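Local coordinates for protein P47 (Clostridium botulinum, PDB 6EKT) that may form part of a progenitor toxin complex that protects botulinum neurotoxin type A2 during its passage through the host gastrointestinal tract, at residues L246-M251 with G279-N284; L323-L326 with V332-D335; Y365-F370 with A378-V383; L406-I411 with L416-V421. One frame throughout, in Å; residues are numbered along the deposited sequence.

Interaction 1 of 4, residues L246-M251 with G279-N284; sequences LFLQNM and GRIVNN
In the second half of this elongated TULIP-family protein, the short helix 244-252 packs against the start of strand 279-288, one strand of the antiparallel sheet that runs on to residue 398, and L248 with I281 carries the contact. The helix and strand axes come within 8.5 Å and run 36° apart in the same general direction. The nearest alpha carbons are those of L248 and R280, 7.3 Å apart, so every contact uses the L248 or I281 side chain.

L248 points at the strand and divides its two methyls between two targets. CD1 reaches the backbone at the strand's first residue and lies 3.2 Å from G279 O, a close approach of a methyl to a carbonyl oxygen. The same CD1 is 3.9 Å from the amide N of R280, whose side chain leaves the strand away from the helix. CD2 turns to I281 and meets its CD1 at 3.9 Å, the two side chains crossing obliquely. I281 has CG1 anti to its carbonyl carbon (chi1 -73°) and an extended chi2 of 172°, which carries CD1 out to the helix; there it lies 3.9 Å from L248 O.

Around this pair, L310 packs on L248, and M308, V271, V252 and L256 touch I281. G279 N is hydrogen-bonded to E244 OE1, a polar tie between the beginnings of the helix and the strand.

With no hydrogen bond between 246-251 and 279-284, and 154 Å² buried, the join rests on dispersion and the exclusion of water from buried leucine and isoleucine methyls.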
# COMPACT_ATOMS: atom_id res chain seq x y z
N LEU A 246 0.68 -10.67 1.01
CA LEU A 246 1.38 -10.26 -0.23
C LEU A 246 2.88 -10.04 -0.03
O LEU A 246 3.67 -10.34 -0.91
CB LEU A 246 0.72 -9.02 -0.84
CG LEU A 246 -0.61 -9.27 -1.57
CD1 LEU A 246 -1.14 -7.92 -2.10
CD2 LEU A 246 -0.45 -10.25 -2.71
N PHE A 247 3.26 -9.49 1.13
CA PHE A 247 4.67 -9.27 1.49
C PHE A 247 5.41 -10.63 1.56
O PHE A 247 6.49 -10.79 0.98
CB PHE A 247 4.75 -8.52 2.83
CG PHE A 247 6.15 -8.37 3.37
CD1 PHE A 247 7.09 -7.56 2.72
CD2 PHE A 247 6.54 -9.06 4.52
CE1 PHE A 247 8.38 -7.43 3.21
CE2 PHE A 247 7.83 -8.93 5.03
CZ PHE A 247 8.75 -8.11 4.38
N LEU A 248 4.81 -11.59 2.26
CA LEU A 248 5.39 -12.94 2.38
C LEU A 248 5.52 -13.60 1.01
O LEU A 248 6.57 -14.16 0.71
CB LEU A 248 4.56 -13.80 3.32
CG LEU A 248 4.62 -13.44 4.80
CD1 LEU A 248 3.63 -14.27 5.61
CD2 LEU A 248 6.04 -13.60 5.36
N GLN A 249 4.47 -13.53 0.20
CA GLN A 249 4.40 -14.24 -1.06
C GLN A 249 5.39 -13.65 -2.07
O GLN A 249 6.13 -14.40 -2.72
CB GLN A 249 2.97 -14.21 -1.63
CG GLN A 249 2.80 -14.87 -3.00
CD GLN A 249 3.11 -16.36 -2.99
OE1 GLN A 249 2.69 -17.09 -2.09
NE2 GLN A 249 3.82 -16.82 -4.01
N ASN A 250 5.44 -12.31 -2.13
CA ASN A 250 6.13 -11.62 -3.21
C ASN A 250 7.42 -10.92 -2.88
O ASN A 250 8.17 -10.52 -3.78
CB ASN A 250 5.16 -10.65 -3.88
CG ASN A 250 3.92 -11.34 -4.34
OD1 ASN A 250 2.85 -11.17 -3.74
ND2 ASN A 250 4.05 -12.17 -5.36
N MET A 251 7.71 -10.77 -1.60
CA MET A 251 8.99 -10.17 -1.23
C MET A 251 9.88 -11.11 -0.40
O MET A 251 11.11 -11.12 -0.55
CB MET A 251 8.74 -8.81 -0.58
CG MET A 251 8.16 -7.89 -1.63
SD MET A 251 7.04 -6.65 -1.05
CE MET A 251 8.23 -5.36 -0.83
N GLY A 279 -0.70 -14.71 6.57
CA GLY A 279 -0.20 -16.06 6.35
C GLY A 279 1.11 -16.34 7.04
O GLY A 279 1.62 -15.52 7.81
N ARG A 280 1.67 -17.50 6.72
CA ARG A 280 2.99 -17.90 7.23
C ARG A 280 3.66 -18.78 6.18
O ARG A 280 3.00 -19.22 5.25
CB ARG A 280 2.86 -18.63 8.59
CG ARG A 280 1.97 -19.84 8.54
CD ARG A 280 1.50 -20.27 9.93
NE ARG A 280 0.67 -21.46 9.76
CZ ARG A 280 1.13 -22.70 9.61
NH1 ARG A 280 2.44 -22.95 9.65
NH2 ARG A 280 0.28 -23.70 9.42
N ILE A 281 4.96 -19.02 6.35
CA ILE A 281 5.73 -19.73 5.35
C ILE A 281 6.19 -21.06 5.95
O ILE A 281 6.56 -21.14 7.13
CB ILE A 281 6.93 -18.89 4.80
CG1 ILE A 281 6.42 -17.76 3.88
CG2 ILE A 281 7.92 -19.78 4.04
CD1 ILE A 281 7.46 -16.74 3.43
N VAL A 282 6.10 -22.11 5.13
CA VAL A 282 6.57 -23.44 5.51
C VAL A 282 7.37 -24.03 4.35
O VAL A 282 7.20 -23.61 3.20
CB VAL A 282 5.42 -24.40 5.88
CG1 VAL A 282 4.70 -23.95 7.16
CG2 VAL A 282 4.46 -24.63 4.71
N ASN A 283 8.23 -25.01 4.63
CA ASN A 283 8.80 -25.82 3.58
C ASN A 283 7.76 -26.84 3.12
O ASN A 283 6.84 -27.21 3.88
CB ASN A 283 10.10 -26.53 4.05
CG ASN A 283 9.83 -27.55 5.17
OD1 ASN A 283 9.14 -27.25 6.13
ND2 ASN A 283 10.40 -28.76 5.04
N ASN A 284 7.90 -27.30 1.88
CA ASN A 284 7.04 -28.34 1.31
C ASN A 284 7.81 -29.63 0.99
O ASN A 284 7.27 -30.57 0.40
CB ASN A 284 6.35 -27.80 0.05
CG ASN A 284 7.33 -27.33 -1.02
OD1 ASN A 284 8.44 -27.82 -1.13
ND2 ASN A 284 6.90 -26.37 -1.85

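Interaction 2 of 4, residues L323-L326 with V332-D335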
# COMPACT_ATOMS: atom_id res chain seq x y z
N LEU A 323 18.37 -32.75 10.93
CA LEU A 323 19.33 -33.76 11.39
C LEU A 323 20.59 -33.64 10.54
O LEU A 323 20.54 -33.07 9.44
CB LEU A 323 18.73 -35.18 11.30
CG LEU A 323 18.20 -35.67 9.96
CD1 LEU A 323 19.33 -36.22 9.08
CD2 LEU A 323 17.14 -36.74 10.22
N VAL A 324 21.68 -34.19 11.05
CA VAL A 324 22.92 -34.26 10.28
C VAL A 324 23.60 -35.59 10.63
O VAL A 324 23.75 -35.93 11.81
CB VAL A 324 23.86 -33.03 10.49
CG1 VAL A 324 24.29 -32.85 11.95
CG2 VAL A 324 25.05 -33.05 9.53
N ARG A 325 23.96 -36.35 9.59
CA ARG A 325 24.57 -37.67 9.77
C ARG A 325 26.07 -37.57 9.51
O ARG A 325 26.51 -36.72 8.71
CB ARG A 325 23.94 -38.69 8.81
CG ARG A 325 22.42 -38.68 8.82
CD ARG A 325 21.81 -39.77 7.95
NE ARG A 325 20.43 -39.96 8.38
CZ ARG A 325 20.05 -40.77 9.38
NH1 ARG A 325 20.93 -41.54 10.04
NH2 ARG A 325 18.77 -40.82 9.70
N LEU A 326 26.87 -38.43 10.16
CA LEU A 326 28.30 -38.45 9.84
C LEU A 326 28.60 -39.08 8.49
O LEU A 326 28.25 -40.24 8.22
CB LEU A 326 29.13 -39.14 10.94
CG LEU A 326 29.03 -38.53 12.35
CD1 LEU A 326 30.10 -39.19 13.22
CD2 LEU A 326 29.23 -37.02 12.33
N VAL A 332 25.62 -42.77 12.76
CA VAL A 332 25.83 -41.79 13.81
C VAL A 332 25.32 -40.44 13.33
O VAL A 332 25.76 -39.93 12.30
CB VAL A 332 27.31 -41.72 14.21
CG1 VAL A 332 27.53 -40.62 15.25
CG2 VAL A 332 27.77 -43.08 14.76
N TYR A 333 24.38 -39.86 14.09
CA TYR A 333 23.70 -38.63 13.65
C TYR A 333 23.12 -37.85 14.81
O TYR A 333 22.98 -38.39 15.93
CB TYR A 333 22.62 -38.93 12.61
CG TYR A 333 21.31 -39.47 13.17
CD1 TYR A 333 21.17 -40.82 13.50
CD2 TYR A 333 20.21 -38.62 13.36
CE1 TYR A 333 19.98 -41.32 14.00
CE2 TYR A 333 19.01 -39.11 13.87
CZ TYR A 333 18.90 -40.45 14.17
OH TYR A 333 17.72 -40.92 14.66
N SER A 334 22.79 -36.60 14.54
CA SER A 334 22.17 -35.72 15.52
C SER A 334 20.84 -35.21 14.99
O SER A 334 20.76 -34.88 13.80
CB SER A 334 23.05 -34.50 15.75
OG SER A 334 24.09 -34.83 16.62
N ASP A 335 19.83 -35.15 15.85
CA ASP A 335 18.68 -34.28 15.62
C ASP A 335 19.00 -32.90 16.17
O ASP A 335 19.69 -32.78 17.19
CB ASP A 335 17.44 -34.81 16.34
CG ASP A 335 17.05 -36.19 15.87
OD1 ASP A 335 16.78 -36.37 14.68
OD2 ASP A 335 17.04 -37.09 16.71
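Three backbone hydrogen bonds tie L323-L326 to V332-D335 as the antiparallel arms of the hairpin 315-326/329-347. V324 and S334 form the hydrogen-bonded pair: V324 N to S334 O and S334 N to V324 O are both 3.0 Å. Nearer the turn, L326 N donates to V332 O at 2.8 Å, nearly in line with the carbonyl bond.

R325 and Y333, a non-hydrogen-bonded pair, point the same way side by side; Y333 CG sits between its backbone N and carbonyl carbon (chi1 79°), setting the ring beside R325. The guanidinium makes a cation-pi contact over the tyrosine face, with R325 CZ 4.4 Å from the Y333 ring centroid and 17° off its normal. Since the planes are 37° apart, the guanidinium is tilted over the ring; NH1 dips closest, 3.5 Å from Y333 CD1, and is hydrogen-bonded to E330 O, between the two segments. H368 of the next strand stacks on Y333.

Close to the turn, L326 CD1 packs against V332 CG1 at 3.6 Å. On the face bearing V324 and S334, helix 374-394 covers both, and S334 OG bonds T384 OG1.

Ladder bonds thus fix the register, while the aromatic face and E330 O hold the arginine head.

Interaction 3 of 4, residues Y365-F370 with A378-V383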
# COMPACT_ATOMS: atom_id res chain seq x y z
N TYR A 365 19.69 -30.20 20.66
CA TYR A 365 20.13 -31.30 19.81
C TYR A 365 20.08 -32.58 20.60
O TYR A 365 20.06 -32.56 21.85
CB TYR A 365 21.56 -31.05 19.26
CG TYR A 365 22.58 -30.74 20.34
CD1 TYR A 365 23.26 -31.77 20.99
CD2 TYR A 365 22.85 -29.43 20.71
CE1 TYR A 365 24.19 -31.50 21.99
CE2 TYR A 365 23.79 -29.14 21.70
CZ TYR A 365 24.45 -30.18 22.33
OH TYR A 365 25.36 -29.90 23.32
N LYS A 366 20.03 -33.69 19.86
CA LYS A 366 20.09 -35.02 20.48
C LYS A 366 21.07 -35.85 19.67
O LYS A 366 20.85 -36.05 18.46
CB LYS A 366 18.71 -35.69 20.49
CG LYS A 366 18.74 -37.02 21.24
CD LYS A 366 17.33 -37.51 21.55
CE LYS A 366 17.37 -38.91 22.15
NZ LYS A 366 18.54 -39.10 23.06
N TYR A 367 22.13 -36.34 20.33
CA TYR A 367 23.09 -37.25 19.67
C TYR A 367 22.58 -38.68 19.62
O TYR A 367 22.00 -39.15 20.59
CB TYR A 367 24.43 -37.30 20.41
CG TYR A 367 25.17 -35.99 20.56
CD1 TYR A 367 25.16 -35.03 19.53
CD2 TYR A 367 25.93 -35.74 21.70
CE1 TYR A 367 25.86 -33.83 19.67
CE2 TYR A 367 26.64 -34.55 21.83
CZ TYR A 367 26.62 -33.61 20.82
OH TYR A 367 27.31 -32.43 20.97
N HIS A 368 22.87 -39.39 18.53
CA HIS A 368 22.61 -40.82 18.41
C HIS A 368 23.94 -41.51 18.13
O HIS A 368 24.47 -41.44 17.01
CB HIS A 368 21.61 -41.07 17.29
CG HIS A 368 20.29 -40.41 17.51
ND1 HIS A 368 19.21 -41.08 18.08
CD2 HIS A 368 19.87 -39.15 17.27
CE1 HIS A 368 18.19 -40.25 18.17
NE2 HIS A 368 18.55 -39.07 17.68
N LEU A 369 24.49 -42.16 19.15
CA LEU A 369 25.86 -42.68 19.18
C LEU A 369 25.81 -44.01 19.92
O LEU A 369 24.98 -44.17 20.82
CB LEU A 369 26.75 -41.76 20.04
CG LEU A 369 27.12 -40.40 19.52
CD1 LEU A 369 27.46 -39.50 20.67
CD2 LEU A 369 28.33 -40.59 18.62
N PHE A 370 26.71 -44.93 19.58
CA PHE A 370 26.85 -46.15 20.38
C PHE A 370 27.45 -45.79 21.76
O PHE A 370 28.38 -45.00 21.82
CB PHE A 370 27.73 -47.17 19.64
CG PHE A 370 27.77 -48.51 20.32
CD1 PHE A 370 26.75 -49.44 20.11
CD2 PHE A 370 28.82 -48.83 21.19
CE1 PHE A 370 26.78 -50.68 20.76
CE2 PHE A 370 28.86 -50.05 21.84
CZ PHE A 370 27.84 -50.98 21.63
N ALA A 378 33.16 -37.05 19.78
CA ALA A 378 33.92 -35.83 19.46
C ALA A 378 33.61 -35.33 18.03
O ALA A 378 33.45 -34.13 17.81
CB ALA A 378 35.42 -36.03 19.64
N VAL A 379 33.49 -36.27 17.10
CA VAL A 379 33.24 -35.91 15.68
C VAL A 379 31.81 -35.34 15.56
O VAL A 379 31.61 -34.26 14.99
CB VAL A 379 33.45 -37.09 14.73
CG1 VAL A 379 33.15 -36.73 13.28
CG2 VAL A 379 34.90 -37.62 14.84
N LEU A 380 30.84 -36.07 16.10
CA LEU A 380 29.44 -35.64 16.05
C LEU A 380 29.22 -34.30 16.77
O LEU A 380 28.43 -33.46 16.30
CB LEU A 380 28.52 -36.72 16.62
CG LEU A 380 27.01 -36.50 16.44
CD1 LEU A 380 26.62 -36.34 14.96
CD2 LEU A 380 26.28 -37.66 17.13
N SER A 381 29.88 -34.12 17.91
CA SER A 381 29.76 -32.87 18.66
C SER A 381 30.11 -31.67 17.75
O SER A 381 29.34 -30.69 17.64
CB SER A 381 30.70 -32.93 19.88
OG SER A 381 30.71 -31.71 20.57
N SER A 382 31.24 -31.78 17.08
CA SER A 382 31.70 -30.70 16.17
C SER A 382 30.77 -30.52 14.97
O SER A 382 30.40 -29.38 14.64
CB SER A 382 33.15 -30.97 15.71
OG SER A 382 34.03 -30.70 16.80
N VAL A 383 30.37 -31.62 14.35
CA VAL A 383 29.51 -31.55 13.16
C VAL A 383 28.18 -30.89 13.52
O VAL A 383 27.67 -30.06 12.76
CB VAL A 383 29.30 -32.95 12.49
CG1 VAL A 383 28.24 -32.90 11.38
CG2 VAL A 383 30.61 -33.45 11.89
O HOH W 1 27.48 -29.99 19.61
O HOH W 2 29.05 -31.94 22.91
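Strand 365-368 and helix 378-383 run nearly antiparallel, with axes 9.7 Å apart at closest approach and 151° between their directions, and the backbones come nearest at Y367 and L380, whose CA atoms are 7.5 Å apart. Helix 374-394 here lies along the sheet it follows in the chain, in keeping with the TULIP plan of a sheet wrapped around a long helix.

L380 supplies the apolar half. Its CG stands anti to the backbone N (chi1 -171°), and with chi2 at 57° CD2 lies anti to CA and reaches between two residues of the other segment. This one methyl is 3.7 Å from Y367 CD1 and likewise 3.7 Å from L369 CG. Both partners run past L380 in the opposite direction, and the methyl also touches Y367 CB. Further along, V332 and S334 of strand 329-347 also touch L380.

The ring then carries its hydroxyl on to the next helical residue: Y367 OH comes within 3.4 Å of S381 CA. Two waters, both at the ring edge and in its plane, link the hydroxyl to S381. The first is 2.8 Å from Y367 OH and donates to S381 O, also at 2.8 Å. The second lies 2.7 Å from Y367 OH and hydrogen-bonds S381 OG as well.

Polarity is therefore graded along a single tyrosine: its CB and CD1 share the leucine methyl with L369, while its phenol oxygen reaches both the carbonyl and the hydroxyl of S381 through solvent at the protein surface.

Interaction 4 of 4, residues L406-I411 with L416-V421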
# COMPACT_ATOMS: atom_id res chain seq x y z
N LEU A 406 7.83 -0.18 -7.05
CA LEU A 406 6.56 -0.55 -6.42
C LEU A 406 5.63 0.64 -6.29
O LEU A 406 4.45 0.58 -6.67
CB LEU A 406 6.76 -1.24 -5.05
CG LEU A 406 7.46 -2.60 -5.01
CD1 LEU A 406 7.33 -3.21 -3.62
CD2 LEU A 406 6.95 -3.58 -6.05
N ILE A 407 6.17 1.75 -5.80
CA ILE A 407 5.32 2.91 -5.53
C ILE A 407 4.88 3.59 -6.84
O ILE A 407 3.87 4.29 -6.86
CB ILE A 407 5.94 3.81 -4.42
CG1 ILE A 407 4.85 4.58 -3.64
CG2 ILE A 407 7.07 4.66 -4.97
CD1 ILE A 407 5.32 5.25 -2.36
N ASN A 408 5.60 3.31 -7.94
CA ASN A 408 5.26 3.81 -9.29
C ASN A 408 4.50 2.83 -10.18
O ASN A 408 4.04 3.22 -11.25
CB ASN A 408 6.52 4.27 -10.03
CG ASN A 408 7.07 5.55 -9.47
OD1 ASN A 408 6.33 6.43 -9.01
ND2 ASN A 408 8.38 5.67 -9.49
N ASN A 409 4.33 1.59 -9.74
CA ASN A 409 3.78 0.52 -10.59
C ASN A 409 2.29 0.62 -10.95
O ASN A 409 1.90 0.38 -12.10
CB ASN A 409 4.04 -0.84 -9.94
CG ASN A 409 3.72 -1.98 -10.86
OD1 ASN A 409 4.46 -2.25 -11.83
ND2 ASN A 409 2.61 -2.64 -10.61
N THR A 410 1.46 0.91 -9.95
CA THR A 410 0.02 0.73 -10.05
C THR A 410 -0.73 2.06 -9.98
O THR A 410 -1.51 2.36 -10.88
CB THR A 410 -0.49 -0.28 -8.99
OG1 THR A 410 0.16 -1.54 -9.21
CG2 THR A 410 -2.02 -0.48 -9.06
N ILE A 411 -0.47 2.85 -8.95
CA ILE A 411 -1.13 4.14 -8.78
C ILE A 411 -0.09 5.23 -8.96
O ILE A 411 0.90 5.27 -8.24
CB ILE A 411 -1.82 4.28 -7.40
CG1 ILE A 411 -2.91 3.20 -7.22
CG2 ILE A 411 -2.36 5.71 -7.13
CD1 ILE A 411 -4.01 3.17 -8.27
N LEU A 416 1.83 11.20 -12.14
CA LEU A 416 3.25 11.53 -11.96
C LEU A 416 3.98 10.45 -11.17
O LEU A 416 3.47 9.96 -10.17
CB LEU A 416 3.41 12.89 -11.27
CG LEU A 416 2.87 14.14 -11.98
CD1 LEU A 416 2.73 15.28 -10.99
CD2 LEU A 416 3.74 14.56 -13.16
N LYS A 417 5.17 10.08 -11.65
CA LYS A 417 6.05 9.17 -10.93
C LYS A 417 6.77 9.90 -9.81
O LYS A 417 6.96 11.12 -9.89
CB LYS A 417 7.07 8.53 -11.88
CG LYS A 417 6.52 7.33 -12.63
CD LYS A 417 7.44 6.90 -13.77
CE LYS A 417 7.01 5.57 -14.36
NZ LYS A 417 7.92 5.19 -15.48
N ILE A 418 7.14 9.18 -8.75
CA ILE A 418 8.01 9.73 -7.71
C ILE A 418 9.46 9.25 -7.93
O ILE A 418 9.69 8.29 -8.68
CB ILE A 418 7.50 9.41 -6.27
CG1 ILE A 418 7.76 7.96 -5.86
CG2 ILE A 418 6.02 9.77 -6.10
CD1 ILE A 418 8.84 7.81 -4.81
N SER A 419 10.43 9.90 -7.28
CA SER A 419 11.82 9.47 -7.41
C SER A 419 12.49 9.10 -6.09
O SER A 419 13.47 8.35 -6.07
CB SER A 419 12.64 10.54 -8.13
OG SER A 419 12.73 11.70 -7.34
N GLN A 420 11.95 9.61 -4.98
CA GLN A 420 12.57 9.43 -3.67
C GLN A 420 11.67 8.72 -2.65
O GLN A 420 10.64 9.24 -2.23
CB GLN A 420 13.09 10.77 -3.13
CG GLN A 420 13.99 10.64 -1.92
CD GLN A 420 14.92 11.82 -1.71
OE1 GLN A 420 14.90 12.81 -2.45
NE2 GLN A 420 15.75 11.72 -0.68
N VAL A 421 12.10 7.51 -2.28
CA VAL A 421 11.54 6.79 -1.14
C VAL A 421 12.19 7.38 0.10
O VAL A 421 13.40 7.56 0.14
CB VAL A 421 11.82 5.27 -1.25
CG1 VAL A 421 11.61 4.56 0.08
CG2 VAL A 421 10.95 4.64 -2.32
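N408, near the end of helix 403-409, clasps the backbone of I418 with both ends of its carboxamide, a two-bond side-chain-to-main-chain bridge to the loop that leads into strand 421-426. I418 N donates to N408 OD1 at 2.9 Å, with an N-H...O angle of 164°. In return N408 ND2 donates to I418 O at 3.0 Å, and that oxygen lies only 6° out of the amide plane. Each bond tilts somewhat from the plane of its acceptor carbonyl. Because the two bonds use opposite ends of one flat group, the rotation of the amide is fixed, and both polar backbone atoms of I418 are engaged although it sits in no regular strand.

The aliphatic root of K417 lies across this amide at about a right angle, its CG 3.7 Å from N408 CG. Beyond CG the lysine extends away from the helix.

On the other flank, I407 meets I418, their side chains likewise crossing nearly square. I418 CG1 sits between its backbone N and carbonyl carbon (chi1 76°), and this turns it onto I407. I432 of strand 430-434 also touches I407.

Further out, the helix end is held by N409, whose OD1 accepts from I186 N and whose backbone oxygen accepts from N181 ND2. The tightest carbon contact between the two segments is I407 CG2 to I418 CG1, 3.5 Å, slightly closer than usual van der Waals packing.

Interactions 2 and 3 adjoin, their centres about 7 Å apart, and share the edge between strands 329-347 and 352-368: D335 OD2 probably hydrogen-bonds H368 NE2, and helix 374-394, one partner in interaction 3, also covers V324, V332 and S334 of interaction 2. Interaction 1 reaches the same sheet, about 29 Å from interaction 2 between centres. Interaction 4, about 11 Å from the chain's centre, lies elsewhere, yet M251 CE touches L406 CD1, linking it to interaction 1. Chemistry follows location: interaction 1 is buried and apolar, interaction 3 a surface contact bridged by water, while the partly buried interactions 2 and 4 use direct hydrogen bonds, from a strand ladder and an asparagine amide.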